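Local coordinates for exopolysaccharide biosynthesis protein (Pantoea stewartii subsp. stewartii DC283, PDB 6TGF) that modifies glycan biofilm, probably by hydrolysing exopolysaccharide, using a parallel beta-helix fold like that of bacteriophage tailspikes, at residues R75-R81 and T139-D145; I333-D339 and R364-G369. All coordinates share one frame; numbering follows the deposited sequence.

Contact 1. Residues R75-R81 and T139-D145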
loop_
_atom_site.group_PDB
_atom_site.type_symbol
_atom_site.label_atom_id
_atom_site.label_comp_id
_atom_site.label_asym_id
_atom_site.label_seq_id
_atom_site.Cartn_x
_atom_site.Cartn_y
_atom_site.Cartn_z
ATOM N N ARG B 75 42.121 -45.246 31.506
ATOM C CA ARG B 75 40.741 -45.786 31.620
ATOM C C ARG B 75 39.766 -44.632 31.869
ATOM O O ARG B 75 40.114 -43.723 32.649
ATOM C CB ARG B 75 40.641 -46.796 32.766
ATOM C CG ARG B 75 39.335 -47.581 32.782
ATOM C CD ARG B 75 39.080 -48.317 34.081
ATOM N NE ARG B 75 40.274 -48.430 34.905
ATOM C CZ ARG B 75 40.507 -47.743 36.021
ATOM N NH1 ARG B 75 39.622 -46.880 36.488
ATOM N NH2 ARG B 75 41.639 -47.935 36.673
ATOM N N ALA B 76 38.590 -44.683 31.237
ATOM C CA ALA B 76 37.493 -43.703 31.413
ATOM C C ALA B 76 37.082 -43.666 32.891
ATOM O O ALA B 76 36.749 -44.737 33.438
ATOM C CB ALA B 76 36.332 -44.062 30.520
ATOM N N GLY B 77 37.143 -42.479 33.509
ATOM C CA GLY B 77 36.725 -42.222 34.901
ATOM C C GLY B 77 37.899 -42.070 35.858
ATOM O O GLY B 77 37.642 -42.004 37.077
ATOM N N SER B 78 39.133 -42.004 35.345
ATOM C CA SER B 78 40.389 -41.952 36.144
ATOM C C SER B 78 41.303 -40.828 35.645
ATOM O O SER B 78 41.116 -40.376 34.502
ATOM C CB SER B 78 41.104 -43.277 36.096
ATOM O OG SER B 78 41.658 -43.509 34.808
ATOM N N ASP B 79 42.256 -40.402 36.479
ATOM C CA ASP B 79 43.435 -39.598 36.060
ATOM C C ASP B 79 44.405 -40.549 35.351
ATOM O O ASP B 79 44.943 -41.449 36.027
ATOM C CB ASP B 79 44.086 -38.884 37.250
ATOM C CG ASP B 79 45.297 -38.033 36.890
ATOM O OD1 ASP B 79 45.603 -37.918 35.687
ATOM O OD2 ASP B 79 45.926 -37.491 37.820
ATOM N N ALA B 80 44.614 -40.353 34.045
ATOM C CA ALA B 80 45.368 -41.261 33.147
ATOM C C ALA B 80 46.855 -41.310 33.529
ATOM O O ALA B 80 47.535 -42.254 33.090
ATOM C CB ALA B 80 45.190 -40.826 31.712
ATOM N N ARG B 81 47.339 -40.334 34.304
ATOM C CA ARG B 81 48.771 -40.194 34.689
ATOM C C ARG B 81 49.114 -41.148 35.839
ATOM O O ARG B 81 50.290 -41.553 35.934
ATOM C CB ARG B 81 49.082 -38.753 35.104
ATOM C CG ARG B 81 48.674 -37.701 34.083
ATOM C CD ARG B 81 49.377 -36.380 34.329
ATOM N NE ARG B 81 49.090 -35.862 35.661
ATOM C CZ ARG B 81 48.009 -35.163 35.997
ATOM N NH1 ARG B 81 47.082 -34.874 35.098
ATOM N NH2 ARG B 81 47.858 -34.748 37.243
ATOM N N THR B 139 50.270 -29.502 33.994
ATOM C CA THR B 139 49.148 -30.156 33.268
ATOM C C THR B 139 48.474 -29.137 32.341
ATOM O O THR B 139 48.136 -28.038 32.822
ATOM C CB THR B 139 48.123 -30.768 34.232
ATOM O OG1 THR B 139 47.787 -29.789 35.213
ATOM C CG2 THR B 139 48.629 -32.018 34.913
ATOM N N VAL B 140 48.299 -29.500 31.066
ATOM C CA VAL B 140 47.538 -28.718 30.047
ATOM C C VAL B 140 46.074 -29.169 30.125
ATOM O O VAL B 140 45.200 -28.302 30.323
ATOM C CB VAL B 140 48.122 -28.901 28.630
ATOM C CG1 VAL B 140 47.453 -27.982 27.618
ATOM C CG2 VAL B 140 49.630 -28.702 28.603
ATOM N N PHE B 141 45.831 -30.477 29.974
ATOM C CA PHE B 141 44.531 -31.150 30.240
ATOM C C PHE B 141 44.688 -32.146 31.392
ATOM O O PHE B 141 45.814 -32.613 31.649
ATOM C CB PHE B 141 44.022 -31.972 29.051
ATOM C CG PHE B 141 44.146 -31.352 27.684
ATOM C CD1 PHE B 141 43.316 -30.311 27.299
ATOM C CD2 PHE B 141 45.047 -31.857 26.760
ATOM C CE1 PHE B 141 43.418 -29.761 26.029
ATOM C CE2 PHE B 141 45.147 -31.307 25.492
ATOM C CZ PHE B 141 44.332 -30.261 25.128
ATOM N N ASN B 142 43.566 -32.469 32.039
ATOM C CA ASN B 142 43.387 -33.672 32.895
ATOM C C ASN B 142 41.915 -34.087 32.810
ATOM O O ASN B 142 41.134 -33.704 33.702
ATOM C CB ASN B 142 43.852 -33.430 34.334
ATOM C CG ASN B 142 43.798 -34.678 35.191
ATOM O OD1 ASN B 142 43.790 -35.795 34.677
ATOM N ND2 ASN B 142 43.772 -34.499 36.501
ATOM N N ILE B 143 41.558 -34.821 31.753
ATOM C CA ILE B 143 40.153 -35.200 31.415
ATOM C C ILE B 143 39.943 -36.663 31.796
ATOM O O ILE B 143 40.575 -37.548 31.223
ATOM C CB ILE B 143 39.862 -34.935 29.924
ATOM C CG1 ILE B 143 40.149 -33.479 29.546
ATOM C CG2 ILE B 143 38.438 -35.338 29.570
ATOM C CD1 ILE B 143 40.324 -33.247 28.064
ATOM N N PRO B 144 39.047 -36.959 32.767
ATOM C CA PRO B 144 38.829 -38.332 33.223
ATOM C C PRO B 144 38.019 -39.177 32.228
ATOM O O PRO B 144 38.132 -40.384 32.271
ATOM C CB PRO B 144 38.060 -38.142 34.538
ATOM C CG PRO B 144 37.289 -36.857 34.332
ATOM C CD PRO B 144 38.187 -35.994 33.469
ATOM N N ASP B 145 37.218 -38.531 31.375
ATOM C CA ASP B 145 36.433 -39.192 30.300
ATOM C C ASP B 145 36.192 -38.174 29.181
ATOM O O ASP B 145 35.472 -37.188 29.429
ATOM C CB ASP B 145 35.125 -39.767 30.851
ATOM C CG ASP B 145 34.320 -40.582 29.851
ATOM O OD1 ASP B 145 34.874 -40.933 28.786
ATOM O OD2 ASP B 145 33.142 -40.868 30.147
HETATM O O HOH W 1 43.266 -37.900 32.988
#
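The guanidinium of Arg81 is sandwiched, with both partners toward its rim: the methyl CG2 of Thr139 lies over one face, 3.3 Å from Arg81 NH1, while Asp79 OD2 sits above the opposite face, 3.4 Å from Arg81 NH2. Because that oxygen lies well out of the guanidinium plane, the Asp79–Arg81 salt bridge works through charge alone, without a directed N-H. With its CG anti to the backbone N (chi1 -180°), the end of Asp79 comes close to the Asn142 side chain, and its OD1 also accepts from Arg81 N, an Asx turn that ties the carboxylate to its own loop.

At the other end, the type II turn from Arg75 to Ser78 offers Gly77 N to Pro144 O, a nearly straight hydrogen bond (2.6 Å, 174°) that reaches the oxygen from above the carbonyl plane. Pro144 CA in turn rests against Ser78 O at 3.3 Å in a C-H...O contact. One water bridges the middle, accepting from Ala80 N and donating weakly to Ile143 O.

Arg81 NE is also salt-bridged to Glu133 of strand 129-134, which separates strand 69-74 from strand 139-143 in a four-stranded antiparallel sheet, so the loop leaving 69-74 reaches past this intervening strand to the outermost strand of the sheet within this chain.

Contact 2. Residues I333-D339 and R364-G369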
loop_
_atom_site.group_PDB
_atom_site.type_symbol
_atom_site.label_atom_id
_atom_site.label_comp_id
_atom_site.label_asym_id
_atom_site.label_seq_id
_atom_site.Cartn_x
_atom_site.Cartn_y
_atom_site.Cartn_z
ATOM N N ILE B 333 17.091 -11.689 -8.513
ATOM C CA ILE B 333 17.144 -11.557 -9.998
ATOM C C ILE B 333 17.314 -12.970 -10.564
ATOM O O ILE B 333 18.233 -13.671 -10.106
ATOM C CB ILE B 333 18.282 -10.615 -10.444
ATOM C CG1 ILE B 333 18.250 -9.284 -9.685
ATOM C CG2 ILE B 333 18.245 -10.413 -11.952
ATOM C CD1 ILE B 333 19.381 -8.334 -10.019
ATOM N N PHE B 334 16.440 -13.390 -11.484
ATOM C CA PHE B 334 16.584 -14.651 -12.259
ATOM C C PHE B 334 16.821 -14.306 -13.733
ATOM O O PHE B 334 15.876 -13.838 -14.402
ATOM C CB PHE B 334 15.371 -15.570 -12.096
ATOM C CG PHE B 334 15.405 -16.795 -12.978
ATOM C CD1 PHE B 334 16.554 -17.567 -13.079
ATOM C CD2 PHE B 334 14.294 -17.177 -13.715
ATOM C CE1 PHE B 334 16.590 -18.689 -13.893
ATOM C CE2 PHE B 334 14.331 -18.303 -14.527
ATOM C CZ PHE B 334 15.478 -19.056 -14.615
ATOM N N ASN B 335 18.052 -14.527 -14.205
ATOM C CA ASN B 335 18.459 -14.371 -15.626
ATOM C C ASN B 335 18.347 -15.738 -16.313
ATOM O O ASN B 335 19.266 -16.563 -16.138
ATOM C CB ASN B 335 19.863 -13.771 -15.743
ATOM C CG ASN B 335 20.327 -13.608 -17.176
ATOM O OD1 ASN B 335 19.516 -13.517 -18.097
ATOM N ND2 ASN B 335 21.636 -13.567 -17.373
ATOM N N GLY B 336 17.258 -15.957 -17.058
ATOM C CA GLY B 336 16.945 -17.225 -17.748
ATOM C C GLY B 336 17.885 -17.509 -18.913
ATOM O O GLY B 336 17.977 -18.686 -19.309
ATOM N N ASN B 337 18.537 -16.473 -19.455
ATOM C CA ASN B 337 19.547 -16.559 -20.548
ATOM C C ASN B 337 18.917 -17.165 -21.813
ATOM O O ASN B 337 19.650 -17.831 -22.571
ATOM C CB ASN B 337 20.784 -17.358 -20.118
ATOM C CG ASN B 337 21.710 -16.588 -19.200
ATOM O OD1 ASN B 337 22.012 -15.423 -19.445
ATOM N ND2 ASN B 337 22.186 -17.240 -18.152
ATOM N N THR B 338 17.624 -16.925 -22.053
ATOM C CA THR B 338 16.878 -17.454 -23.227
ATOM C C THR B 338 17.297 -16.693 -24.492
ATOM O O THR B 338 17.095 -17.234 -25.598
ATOM C CB THR B 338 15.360 -17.388 -23.007
ATOM O OG1 THR B 338 14.745 -18.284 -23.933
ATOM C CG2 THR B 338 14.785 -16.001 -23.189
ATOM N N ASP B 339 17.837 -15.479 -24.333
ATOM C CA ASP B 339 18.280 -14.600 -25.449
ATOM C C ASP B 339 19.469 -15.240 -26.179
ATOM O O ASP B 339 19.510 -15.134 -27.419
ATOM C CB ASP B 339 18.604 -13.183 -24.960
ATOM C CG ASP B 339 19.611 -13.110 -23.824
ATOM O OD1 ASP B 339 19.680 -14.075 -23.038
ATOM O OD2 ASP B 339 20.312 -12.084 -23.731
ATOM N N ARG B 364 13.179 -9.550 -10.108
ATOM C CA ARG B 364 13.487 -9.180 -11.516
ATOM C C ARG B 364 13.565 -10.458 -12.358
ATOM O O ARG B 364 14.329 -11.366 -11.980
ATOM C CB ARG B 364 14.793 -8.385 -11.607
ATOM C CG ARG B 364 14.708 -6.981 -11.024
ATOM C CD ARG B 364 15.823 -6.065 -11.505
ATOM N NE ARG B 364 15.383 -5.068 -12.479
ATOM C CZ ARG B 364 14.711 -3.955 -12.184
ATOM N NH1 ARG B 364 14.376 -3.683 -10.933
ATOM N NH2 ARG B 364 14.367 -3.115 -13.146
ATOM N N PHE B 365 12.790 -10.524 -13.444
ATOM C CA PHE B 365 12.795 -11.631 -14.436
ATOM C C PHE B 365 13.415 -11.127 -15.745
ATOM O O PHE B 365 12.728 -10.419 -16.504
ATOM C CB PHE B 365 11.376 -12.171 -14.641
ATOM C CG PHE B 365 10.680 -12.578 -13.368
ATOM C CD1 PHE B 365 11.106 -13.685 -12.650
ATOM C CD2 PHE B 365 9.604 -11.851 -12.883
ATOM C CE1 PHE B 365 10.467 -14.057 -11.477
ATOM C CE2 PHE B 365 8.966 -12.225 -11.710
ATOM C CZ PHE B 365 9.399 -13.327 -11.009
ATOM N N ASN B 366 14.682 -11.474 -15.985
ATOM C CA ASN B 366 15.451 -11.084 -17.198
ATOM C C ASN B 366 15.614 -12.309 -18.103
ATOM O O ASN B 366 16.184 -13.309 -17.633
ATOM C CB ASN B 366 16.818 -10.498 -16.841
ATOM C CG ASN B 366 16.731 -9.241 -16.003
ATOM O OD1 ASN B 366 15.806 -8.447 -16.158
ATOM N ND2 ASN B 366 17.695 -9.048 -15.118
ATOM N N ASN B 367 15.122 -12.230 -19.343
ATOM C CA ASN B 367 15.356 -13.234 -20.418
ATOM C C ASN B 367 14.895 -14.618 -19.945
ATOM O O ASN B 367 15.645 -15.592 -20.152
ATOM C CB ASN B 367 16.829 -13.262 -20.838
ATOM C CG ASN B 367 17.430 -11.879 -20.969
ATOM O OD1 ASN B 367 17.146 -11.161 -21.925
ATOM N ND2 ASN B 367 18.265 -11.502 -20.014
ATOM N N VAL B 368 13.710 -14.700 -19.334
ATOM C CA VAL B 368 13.099 -15.979 -18.862
ATOM C C VAL B 368 12.339 -16.604 -20.038
ATOM O O VAL B 368 11.429 -15.942 -20.576
ATOM C CB VAL B 368 12.192 -15.760 -17.635
ATOM C CG1 VAL B 368 11.453 -17.030 -17.237
ATOM C CG2 VAL B 368 12.978 -15.214 -16.453
ATOM N N GLY B 369 12.721 -17.828 -20.415
ATOM C CA GLY B 369 12.134 -18.583 -21.539
ATOM C C GLY B 369 10.875 -19.330 -21.130
ATOM O O GLY B 369 9.954 -19.417 -21.961
#
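Two successive coils of the parallel beta-helix meet where strands 333-335 and 364-366 run side by side and nearly parallel, their axes 5.0 Å apart. The ladder is carried by Phe334, whose N donates to Arg364 O at 3.0 Å and whose O accepts from Asn366 N, and it continues as Gly336 N donates to Asn366 O at 2.9 Å. Ile333 lies alongside Arg364 on one face of the sheet, and its CG2 also approaches Asn366 ND2, 3.5 Å away. Phe334 and Phe365 point to the other face and both touch Leu347 of strand 346-350, a strand of another sheet of the coil. This is the arrangement expected of a tailspike-like solenoid: successive coils pair in register, and the two phenylalanines are buried.

Beyond the strands both segments turn, and Asn367 takes over. Its CG lies anti to the carbonyl carbon (chi1 -43°), from where ND2 donates to Asn335 OD1 at 3.0 Å. The donor stands above the plane of the Asn335 side-chain carbonyl, with the two amides turned 63° apart. The Asp339 carboxylate stacks almost flat on the Asn367 amide, their planes 6° apart and Asp339 CG 3.7 Å from Asn367 OD1. Asn367 O accepts from Thr338 N, while the Thr338 methyl CG2 lies against the same carbonyl. Val368 CG2 also meets Phe334 CD2 at 3.6 Å, the two side chains crossing at about a right angle.

Contact 1 and contact 2 illustrate how an elongated, modular protein is built from local units: their centres lie 62 Å apart, their nearest atoms are about 47 Å apart, and along the chain the first closes before the second opens. Contact 1 belongs to the region of the head-binding family, its centre about 65 Å from the centre of the chain, and lies beside a second subunit, whose Asn66 is hydrogen-bonded to Thr139. Contact 2 sits in the beta-helix, its centre about 19 Å from the centre of the chain, and no other subunit touches it. The two thus lie in different folded regions of one long chain and do not touch.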